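Local coordinates for protein pre-crRNA processing endonuclease (Streptococcus mutans, PDB 4R0J) that probably processes precursor CRISPR RNA as a Cas5-family endonuclease of the subtype I-C antiviral defence system, at residues G17-F22 with Q71-G76; I47-Y52 with F57-T62; E98-F103 with E159-Y164. All blocks are in the same frame, centred on the assembly; numbering follows the deposited sequence.

Interaction 1. Residues G17-F22 with Q71-G76; sequences GDRALF and QTELHG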
loop_
_atom_site.group_PDB
_atom_site.type_symbol
_atom_site.label_atom_id
_atom_site.label_comp_id
_atom_site.label_asym_id
_atom_site.label_seq_id
_atom_site.Cartn_x
_atom_site.Cartn_y
_atom_site.Cartn_z
ATOM N N GLY A 17 -11.336 3.030 6.092
ATOM C CA GLY A 17 -11.942 1.790 6.548
ATOM C C GLY A 17 -12.292 1.844 8.010
ATOM O O GLY A 17 -11.590 2.479 8.800
ATOM N N ASP A 18 -13.376 1.178 8.392
ATOM C CA ASP A 18 -13.750 1.139 9.795
ATOM C C ASP A 18 -12.816 0.223 10.578
ATOM O O ASP A 18 -12.657 0.369 11.790
ATOM C CB ASP A 18 -15.205 0.693 9.956
ATOM C CG ASP A 18 -16.188 1.759 9.512
ATOM O OD1 ASP A 18 -15.758 2.920 9.351
ATOM O OD2 ASP A 18 -17.383 1.440 9.328
ATOM N N ARG A 19 -12.209 -0.722 9.871
ATOM C CA ARG A 19 -11.402 -1.752 10.492
ATOM C C ARG A 19 -10.339 -2.236 9.521
ATOM O O ARG A 19 -10.562 -2.288 8.304
ATOM C CB ARG A 19 -12.309 -2.914 10.921
ATOM C CG ARG A 19 -11.601 -4.106 11.520
ATOM C CD ARG A 19 -12.615 -5.153 11.970
ATOM N NE ARG A 19 -13.528 -4.620 12.978
ATOM C CZ ARG A 19 -14.567 -5.286 13.472
ATOM N NH1 ARG A 19 -14.829 -6.518 13.049
ATOM N NH2 ARG A 19 -15.345 -4.724 14.388
ATOM N N ALA A 20 -9.173 -2.590 10.047
ATOM C CA ALA A 20 -8.125 -3.134 9.199
ATOM C C ALA A 20 -7.270 -4.120 9.983
ATOM O O ALA A 20 -7.248 -4.095 11.218
ATOM C CB ALA A 20 -7.260 -2.001 8.599
ATOM N N LEU A 21 -6.607 -5.018 9.258
ATOM C CA LEU A 21 -5.728 -6.009 9.869
ATOM C C LEU A 21 -4.524 -6.203 8.955
ATOM O O LEU A 21 -4.613 -6.867 7.918
ATOM C CB LEU A 21 -6.455 -7.332 10.070
ATOM C CG LEU A 21 -5.674 -8.484 10.709
ATOM C CD1 LEU A 21 -5.178 -8.079 12.089
ATOM C CD2 LEU A 21 -6.529 -9.748 10.800
ATOM N N PHE A 22 -3.403 -5.612 9.333
ATOM C CA PHE A 22 -2.185 -5.690 8.529
ATOM C C PHE A 22 -1.219 -6.583 9.283
ATOM O O PHE A 22 -0.893 -6.323 10.439
ATOM C CB PHE A 22 -1.586 -4.301 8.308
ATOM C CG PHE A 22 -2.519 -3.347 7.611
ATOM C CD1 PHE A 22 -3.109 -3.693 6.399
ATOM C CD2 PHE A 22 -2.819 -2.117 8.179
ATOM C CE1 PHE A 22 -3.975 -2.822 5.748
ATOM C CE2 PHE A 22 -3.687 -1.239 7.546
ATOM C CZ PHE A 22 -4.263 -1.591 6.323
ATOM N N GLN A 71 -5.394 3.458 16.414
ATOM C CA GLN A 71 -6.219 2.884 17.462
ATOM C C GLN A 71 -6.415 1.426 17.107
ATOM O O GLN A 71 -6.541 1.086 15.934
ATOM C CB GLN A 71 -7.593 3.537 17.471
ATOM C CG GLN A 71 -7.620 4.997 17.840
ATOM C CD GLN A 71 -9.040 5.504 17.945
ATOM O OE1 GLN A 71 -9.697 5.759 16.937
ATOM N NE2 GLN A 71 -9.533 5.623 19.171
ATOM N N THR A 72 -6.462 0.566 18.116
ATOM C CA THR A 72 -6.779 -0.833 17.854
ATOM C C THR A 72 -7.921 -1.258 18.748
ATOM O O THR A 72 -8.306 -0.547 19.681
ATOM C CB THR A 72 -5.559 -1.765 18.051
ATOM O OG1 THR A 72 -4.922 -1.469 19.302
ATOM C CG2 THR A 72 -4.549 -1.555 16.920
ATOM N N GLU A 73 -8.482 -2.419 18.450
ATOM C CA GLU A 73 -9.523 -2.968 19.286
ATOM C C GLU A 73 -9.413 -4.479 19.222
ATOM O O GLU A 73 -9.080 -5.039 18.174
ATOM C CB GLU A 73 -10.893 -2.483 18.822
ATOM C CG GLU A 73 -11.206 -2.787 17.371
ATOM C CD GLU A 73 -12.633 -2.435 17.023
ATOM O OE1 GLU A 73 -13.068 -1.320 17.384
ATOM O OE2 GLU A 73 -13.325 -3.278 16.413
ATOM N N LEU A 74 -9.670 -5.129 20.351
ATOM C CA LEU A 74 -9.512 -6.570 20.458
ATOM C C LEU A 74 -10.794 -7.293 20.085
ATOM O O LEU A 74 -11.893 -6.769 20.272
ATOM C CB LEU A 74 -9.111 -6.959 21.881
ATOM C CG LEU A 74 -7.668 -7.393 22.137
ATOM C CD1 LEU A 74 -7.480 -7.721 23.613
ATOM C CD2 LEU A 74 -7.313 -8.596 21.284
ATOM N N HIS A 75 -10.636 -8.498 19.549
ATOM C CA HIS A 75 -11.755 -9.388 19.285
ATOM C C HIS A 75 -11.260 -10.819 19.410
ATOM O O HIS A 75 -10.220 -11.174 18.856
ATOM C CB HIS A 75 -12.331 -9.146 17.891
ATOM C CG HIS A 75 -12.870 -7.763 17.691
ATOM N ND1 HIS A 75 -14.151 -7.405 18.058
ATOM C CD2 HIS A 75 -12.305 -6.653 17.164
ATOM C CE1 HIS A 75 -14.349 -6.132 17.763
ATOM N NE2 HIS A 75 -13.246 -5.652 17.221
ATOM N N GLY A 76 -11.995 -11.637 20.152
ATOM C CA GLY A 76 -11.605 -13.018 20.355
ATOM C C GLY A 76 -12.047 -13.530 21.709
ATOM O O GLY A 76 -12.951 -12.970 22.328
#

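Interaction 2. Residues I47-Y52 with F57-T62; sequences IIDGIY and FTNVIT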
loop_
_atom_site.group_PDB
_atom_site.type_symbol
_atom_site.label_atom_id
_atom_site.label_comp_id
_atom_site.label_asym_id
_atom_site.label_seq_id
_atom_site.Cartn_x
_atom_site.Cartn_y
_atom_site.Cartn_z
ATOM N N ILE A 47 -3.958 -3.190 -2.063
ATOM C CA ILE A 47 -5.001 -2.179 -2.228
ATOM C C ILE A 47 -4.943 -1.509 -3.599
ATOM O O ILE A 47 -5.959 -1.407 -4.299
ATOM C CB ILE A 47 -4.934 -1.119 -1.105
ATOM C CG1 ILE A 47 -5.309 -1.773 0.228
ATOM C CG2 ILE A 47 -5.893 0.027 -1.415
ATOM C CD1 ILE A 47 -4.950 -0.924 1.455
ATOM N N ILE A 48 -3.757 -1.051 -3.988
ATOM C CA ILE A 48 -3.596 -0.359 -5.258
ATOM C C ILE A 48 -3.865 -1.293 -6.435
ATOM O O ILE A 48 -4.501 -0.893 -7.420
ATOM C CB ILE A 48 -2.190 0.282 -5.398
ATOM C CG1 ILE A 48 -1.973 1.354 -4.324
ATOM C CG2 ILE A 48 -1.988 0.860 -6.816
ATOM C CD1 ILE A 48 -3.106 2.357 -4.197
ATOM N N ASP A 49 -3.365 -2.524 -6.353
ATOM C CA ASP A 49 -3.637 -3.497 -7.412
ATOM C C ASP A 49 -5.145 -3.753 -7.521
ATOM O O ASP A 49 -5.664 -4.057 -8.603
ATOM C CB ASP A 49 -2.908 -4.823 -7.165
ATOM C CG ASP A 49 -1.409 -4.745 -7.409
ATOM O OD1 ASP A 49 -0.917 -3.749 -7.997
ATOM O OD2 ASP A 49 -0.713 -5.713 -7.013
ATOM N N GLY A 50 -5.851 -3.663 -6.398
ATOM C CA GLY A 50 -7.299 -3.837 -6.408
ATOM C C GLY A 50 -8.016 -2.715 -7.144
ATOM O O GLY A 50 -9.096 -2.905 -7.705
ATOM N N ILE A 51 -7.414 -1.529 -7.151
ATOM C CA ILE A 51 -7.965 -0.401 -7.881
ATOM C C ILE A 51 -7.871 -0.686 -9.375
ATOM O O ILE A 51 -8.856 -0.542 -10.105
ATOM C CB ILE A 51 -7.192 0.908 -7.542
ATOM C CG1 ILE A 51 -7.429 1.271 -6.077
ATOM C CG2 ILE A 51 -7.600 2.042 -8.487
ATOM C CD1 ILE A 51 -6.673 2.538 -5.600
ATOM N N TYR A 52 -6.686 -1.102 -9.821
ATOM C CA TYR A 52 -6.460 -1.467 -11.227
ATOM C C TYR A 52 -5.088 -2.106 -11.385
ATOM O O TYR A 52 -4.077 -1.550 -10.942
ATOM C CB TYR A 52 -6.534 -0.224 -12.125
ATOM C CG TYR A 52 -6.191 -0.445 -13.595
ATOM C CD1 TYR A 52 -6.745 -1.507 -14.327
ATOM C CD2 TYR A 52 -5.346 0.438 -14.269
ATOM C CE1 TYR A 52 -6.444 -1.685 -15.659
ATOM C CE2 TYR A 52 -5.043 0.265 -15.611
ATOM C CZ TYR A 52 -5.591 -0.807 -16.300
ATOM O OH TYR A 52 -5.298 -0.994 -17.636
ATOM N N PHE A 57 1.923 -3.853 -16.587
ATOM C CA PHE A 57 2.574 -2.842 -15.753
ATOM C C PHE A 57 2.688 -3.272 -14.300
ATOM O O PHE A 57 2.071 -4.250 -13.873
ATOM C CB PHE A 57 1.882 -1.471 -15.895
ATOM C CG PHE A 57 0.457 -1.437 -15.405
ATOM C CD1 PHE A 57 0.179 -1.237 -14.055
ATOM C CD2 PHE A 57 -0.605 -1.556 -16.288
ATOM C CE1 PHE A 57 -1.127 -1.191 -13.596
ATOM C CE2 PHE A 57 -1.920 -1.506 -15.833
ATOM C CZ PHE A 57 -2.180 -1.324 -14.483
ATOM N N THR A 58 3.515 -2.546 -13.558
ATOM C CA THR A 58 3.742 -2.797 -12.156
ATOM C C THR A 58 3.438 -1.521 -11.381
ATOM O O THR A 58 4.029 -0.470 -11.644
ATOM C CB THR A 58 5.206 -3.199 -11.898
ATOM O OG1 THR A 58 5.505 -4.407 -12.619
ATOM C CG2 THR A 58 5.450 -3.410 -10.394
ATOM N N ASN A 59 2.518 -1.617 -10.427
ATOM C CA ASN A 59 2.232 -0.497 -9.546
ATOM C C ASN A 59 3.344 -0.371 -8.523
ATOM O O ASN A 59 3.791 -1.373 -7.960
ATOM C CB ASN A 59 0.900 -0.695 -8.835
ATOM C CG ASN A 59 -0.272 -0.472 -9.748
ATOM O OD1 ASN A 59 -0.254 0.428 -10.584
ATOM N ND2 ASN A 59 -1.290 -1.306 -9.614
ATOM N N VAL A 60 3.793 0.857 -8.309
ATOM C CA VAL A 60 4.906 1.139 -7.410
ATOM C C VAL A 60 4.419 2.147 -6.390
ATOM O O VAL A 60 4.142 3.288 -6.719
ATOM C CB VAL A 60 6.124 1.702 -8.169
ATOM C CG1 VAL A 60 7.285 1.962 -7.206
ATOM C CG2 VAL A 60 6.552 0.742 -9.279
ATOM N N ILE A 61 4.277 1.693 -5.151
ATOM C CA ILE A 61 3.814 2.553 -4.068
ATOM C C ILE A 61 5.042 3.228 -3.488
ATOM O O ILE A 61 5.984 2.557 -3.069
ATOM C CB ILE A 61 3.102 1.719 -2.983
ATOM C CG1 ILE A 61 1.740 1.210 -3.486
ATOM C CG2 ILE A 61 2.898 2.541 -1.722
ATOM C CD1 ILE A 61 1.808 0.152 -4.563
ATOM N N THR A 62 5.054 4.556 -3.494
ATOM C CA THR A 62 6.228 5.279 -2.997
ATOM C C THR A 62 6.077 5.908 -1.606
ATOM O O THR A 62 7.077 6.062 -0.901
ATOM C CB THR A 62 6.728 6.343 -4.002
ATOM O OG1 THR A 62 5.719 7.341 -4.197
ATOM C CG2 THR A 62 7.067 5.688 -5.342
HETATM O O HOH W 1 1.369 -4.154 -9.744
#

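Interaction 3. Residues E98-F103 with E159-Y164; sequences EYLVKF and ETIPSY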
loop_
_atom_site.group_PDB
_atom_site.type_symbol
_atom_site.label_atom_id
_atom_site.label_comp_id
_atom_site.label_asym_id
_atom_site.label_seq_id
_atom_site.Cartn_x
_atom_site.Cartn_y
_atom_site.Cartn_z
ATOM N N GLU A 98 -7.500 5.956 7.905
ATOM C CA GLU A 98 -7.481 6.719 6.671
ATOM C C GLU A 98 -6.044 6.845 6.210
ATOM O O GLU A 98 -5.170 7.287 6.977
ATOM C CB GLU A 98 -8.111 8.110 6.876
ATOM C CG GLU A 98 -7.949 8.988 5.654
ATOM C CD GLU A 98 -8.730 10.278 5.740
ATOM O OE1 GLU A 98 -9.728 10.332 6.490
ATOM O OE2 GLU A 98 -8.335 11.234 5.045
ATOM N N TYR A 99 -5.782 6.431 4.972
ATOM C CA TYR A 99 -4.448 6.522 4.399
ATOM C C TYR A 99 -4.521 7.288 3.096
ATOM O O TYR A 99 -5.485 7.160 2.345
ATOM C CB TYR A 99 -3.866 5.116 4.151
ATOM C CG TYR A 99 -3.913 4.267 5.387
ATOM C CD1 TYR A 99 -3.108 4.571 6.481
ATOM C CD2 TYR A 99 -4.759 3.174 5.474
ATOM C CE1 TYR A 99 -3.153 3.821 7.636
ATOM C CE2 TYR A 99 -4.816 2.412 6.628
ATOM C CZ TYR A 99 -3.994 2.730 7.698
ATOM O OH TYR A 99 -4.043 1.985 8.841
ATOM N N LEU A 100 -3.519 8.122 2.863
ATOM C CA LEU A 100 -3.338 8.771 1.571
ATOM C C LEU A 100 -2.137 8.101 0.920
ATOM O O LEU A 100 -1.062 8.017 1.519
ATOM C CB LEU A 100 -3.088 10.265 1.754
ATOM C CG LEU A 100 -3.994 11.006 2.745
ATOM C CD1 LEU A 100 -3.603 12.493 2.833
ATOM C CD2 LEU A 100 -5.467 10.844 2.360
ATOM N N VAL A 101 -2.321 7.604 -0.300
ATOM C CA VAL A 101 -1.275 6.833 -0.959
ATOM C C VAL A 101 -0.801 7.520 -2.229
ATOM O O VAL A 101 -1.606 7.980 -3.038
ATOM C CB VAL A 101 -1.745 5.413 -1.302
ATOM C CG1 VAL A 101 -0.599 4.640 -1.926
ATOM C CG2 VAL A 101 -2.220 4.706 -0.037
ATOM N N LYS A 102 0.516 7.609 -2.377
ATOM C CA LYS A 102 1.128 8.145 -3.589
ATOM C C LYS A 102 1.801 6.995 -4.328
ATOM O O LYS A 102 2.601 6.245 -3.752
ATOM C CB LYS A 102 2.146 9.223 -3.226
ATOM C CG LYS A 102 2.938 9.779 -4.398
ATOM C CD LYS A 102 3.964 10.823 -3.937
ATOM C CE LYS A 102 4.860 11.257 -5.088
ATOM N NZ LYS A 102 5.914 12.224 -4.631
ATOM N N PHE A 103 1.465 6.842 -5.603
ATOM C CA PHE A 103 1.975 5.716 -6.366
ATOM C C PHE A 103 2.025 6.053 -7.847
ATOM O O PHE A 103 1.475 7.063 -8.297
ATOM C CB PHE A 103 1.132 4.451 -6.123
ATOM C CG PHE A 103 -0.258 4.523 -6.684
ATOM C CD1 PHE A 103 -1.266 5.191 -6.006
ATOM C CD2 PHE A 103 -0.556 3.915 -7.899
ATOM C CE1 PHE A 103 -2.553 5.250 -6.532
ATOM C CE2 PHE A 103 -1.840 3.973 -8.428
ATOM C CZ PHE A 103 -2.836 4.634 -7.741
ATOM N N GLU A 159 -0.927 16.715 -0.197
ATOM C CA GLU A 159 0.044 17.535 0.529
ATOM C C GLU A 159 -0.548 18.318 1.704
ATOM O O GLU A 159 0.176 18.674 2.632
ATOM C CB GLU A 159 0.755 18.500 -0.431
ATOM C CG GLU A 159 1.683 17.811 -1.423
ATOM C CD GLU A 159 2.137 18.725 -2.544
ATOM O OE1 GLU A 159 1.700 19.896 -2.577
ATOM O OE2 GLU A 159 2.930 18.267 -3.396
ATOM N N THR A 160 -1.853 18.586 1.678
ATOM C CA THR A 160 -2.442 19.497 2.669
ATOM C C THR A 160 -3.364 18.862 3.724
ATOM O O THR A 160 -3.556 19.427 4.797
ATOM C CB THR A 160 -3.180 20.673 1.996
ATOM O OG1 THR A 160 -4.353 20.194 1.331
ATOM C CG2 THR A 160 -2.269 21.369 0.994
ATOM N N ILE A 161 -3.947 17.706 3.425
ATOM C CA ILE A 161 -4.803 17.033 4.402
ATOM C C ILE A 161 -4.024 16.789 5.698
ATOM O O ILE A 161 -2.964 16.160 5.681
ATOM C CB ILE A 161 -5.347 15.696 3.852
ATOM C CG1 ILE A 161 -6.400 15.970 2.770
ATOM C CG2 ILE A 161 -5.952 14.872 4.981
ATOM C CD1 ILE A 161 -6.856 14.710 2.006
ATOM N N PRO A 162 -4.538 17.303 6.828
ATOM C CA PRO A 162 -3.776 17.240 8.081
ATOM C C PRO A 162 -3.691 15.831 8.636
ATOM O O PRO A 162 -4.703 15.131 8.681
ATOM C CB PRO A 162 -4.607 18.094 9.043
ATOM C CG PRO A 162 -5.556 18.863 8.192
ATOM C CD PRO A 162 -5.811 18.020 6.995
ATOM N N SER A 163 -2.496 15.431 9.060
ATOM C CA SER A 163 -2.305 14.183 9.786
ATOM C C SER A 163 -2.164 14.393 11.302
ATOM O O SER A 163 -1.503 15.338 11.768
ATOM C CB SER A 163 -1.076 13.438 9.259
ATOM O OG SER A 163 -0.691 12.424 10.166
ATOM N N TYR A 164 -2.786 13.495 12.059
ATOM C CA TYR A 164 -2.646 13.461 13.509
ATOM C C TYR A 164 -1.171 13.372 13.924
ATOM O O TYR A 164 -0.793 13.826 15.019
ATOM C CB TYR A 164 -3.429 12.265 14.063
ATOM C CG TYR A 164 -3.319 12.096 15.566
ATOM C CD1 TYR A 164 -4.192 12.744 16.421
ATOM C CD2 TYR A 164 -2.336 11.274 16.123
ATOM C CE1 TYR A 164 -4.102 12.589 17.804
ATOM C CE2 TYR A 164 -2.228 11.118 17.501
ATOM C CZ TYR A 164 -3.106 11.781 18.335
ATOM O OH TYR A 164 -3.010 11.619 19.704
#

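Interaction 1. Residues G17-F22 with Q71-G76
Arg19 reaches Glu73 and His75 with one end of its guanidinium group, and the close packing is confined to the polar ends of these three residues: guanidinium, carboxylate and imidazole. NH2 of Arg19 lies 3.2 Å from OE2 of Glu73, a salt bridge whose hydrogen bond is weak because the N-H points well off the oxygen (123°). The side chains cross at about a right angle, and the planes of guanidinium and carboxylate stand 53° apart, so there is no flat, two-toothed pairing. The same OE2 accepts NE2 of His75 at 2.5 Å in a nearly straight bond lying in the imidazole plane; His75 is poorly ordered, and a bond this short is doubtful in length. NE2 of His75 also rests over one face of the Arg19 guanidinium, 3.6 Å from NH2. Strands 19-20 and 72-75 are the two outer strands of a small antiparallel sheet, with strand 91-95 running between them, and the contact spans that middle strand. Its Tyr93 receives Arg19 in a cation-pi interaction and meets the His75 ring. The backbones themselves stay apart: the nearest CA atoms, of Arg19 and Thr72, are 8.7 Å from each other. The long Arg19 chain, bent at chi3 (-60°), and the extended Glu73 chain together bridge the gap. Away from these groups the contact is loose, burying 99 Å² in all, with none of its three touching residues fully buried.

Interaction 2. Residues I47-Y52 with F57-T62
Asn59 spends its amide nitrogen on two bonds to the end of helix 41-51: ND2 donates to the anti lone pair of Asp49 OD1 at 3.0 Å and to the backbone O of Tyr52 at 3.1 Å. Helix and strand 57-66 belong to the beta-alpha-beta crossover of what is probably a ferredoxin-like fold, and the amide ties its short helix-to-strand connection. Both acceptors lie close to the amide plane and both bonds are fairly straight, at 162° and 158°, which fixes the rotation of the amide. A water doubles the link, giving a hydrogen to OD1 of Asp49 and accepting one from the backbone N of Asn59, each at 2.9 Å. Deeper in the core, CG2 of Ile48 packs against the Asn59 amide, while the Ile48 and Ile61 side chains slide past each other in opposite directions, CG1 of Ile48 3.8 Å from CG1 of Ile61. Phe103 of the neighbouring strand and Leu44 of the helix continue this apolar layer. Tyr52, CG anti to the backbone N (175°), swings its ring to Phe57, and its OH bonds to His123. The rings meet obliquely, CZ of Phe57 over one face of the tyrosine near the rim, 3.5 Å from CE2 of Tyr52.

Interaction 3. Residues E98-F103 with E159-Y164
The carboxylate of Glu98 is the flat group that meets Ile161, and it does so neither face-on nor at its edge: CG2 of Ile161 lies obliquely outside the carboxylate plane, 4.3 Å from OE2 of Glu98. This is a loose touch of a methyl on a charged group, and OE1 of Glu98 has a weak, long ion pair with Arg16. No aromatic ring takes part. The packing proper is between aliphatic branches. CD1 of Leu100 settles against the branch point of Ile161, 3.8 Å from CB of Ile161, and it also lies 4.0 Å from both the CG2 and the CD1 methyl of Ile161. The other leucine methyl, CD2, lies 4.1 Å from CD1 of Ile161. Ile161 holds CG1 anti to its carbonyl carbon (chi1 -72°) and CD1 extended beyond it, which lays the longer branch obliquely across both methyls of Leu100. Arg14 of the adjacent strand 11-17 touches Glu98, Leu100 and Ile161 and so flanks the patch. Leu100 points to Ile161, the first residue past helix 155-160, whereas Val101 and Phe103 touch helix 41-51. The end of helix 155-160 thus covers a patch on the other face of strand 97-107, in a sheet whose beta-alpha-beta topology is consistent with the ferredoxin-like fold of RAMP proteins, to which Cas5 belongs.

Overall arrangement
Interaction 2 is the buried one; interaction 3 is partly buried, and interaction 1 lies at the surface. Interactions 2 and 3 share the large antiparallel sheet, where strands 57-66 and 97-107 are neighbours, and they lie on opposite faces of it; the strands are joined by a probable bond from N of Thr62 to O of Lys102, and Phe103 packs against Ile48 on the helix side. Interaction 1 belongs to the separate three-stranded sheet, yet Phe22 packs on Tyr99 of strand 97-107. Along the chain, interaction 2 is nested within the loop closed by interaction 1, and interaction 3 follows. The chemistry differs accordingly: a salt bridge and an imidazole at the surface, amide hydrogen bonds and aromatic rings in the core, aliphatic branches at the half-covered face.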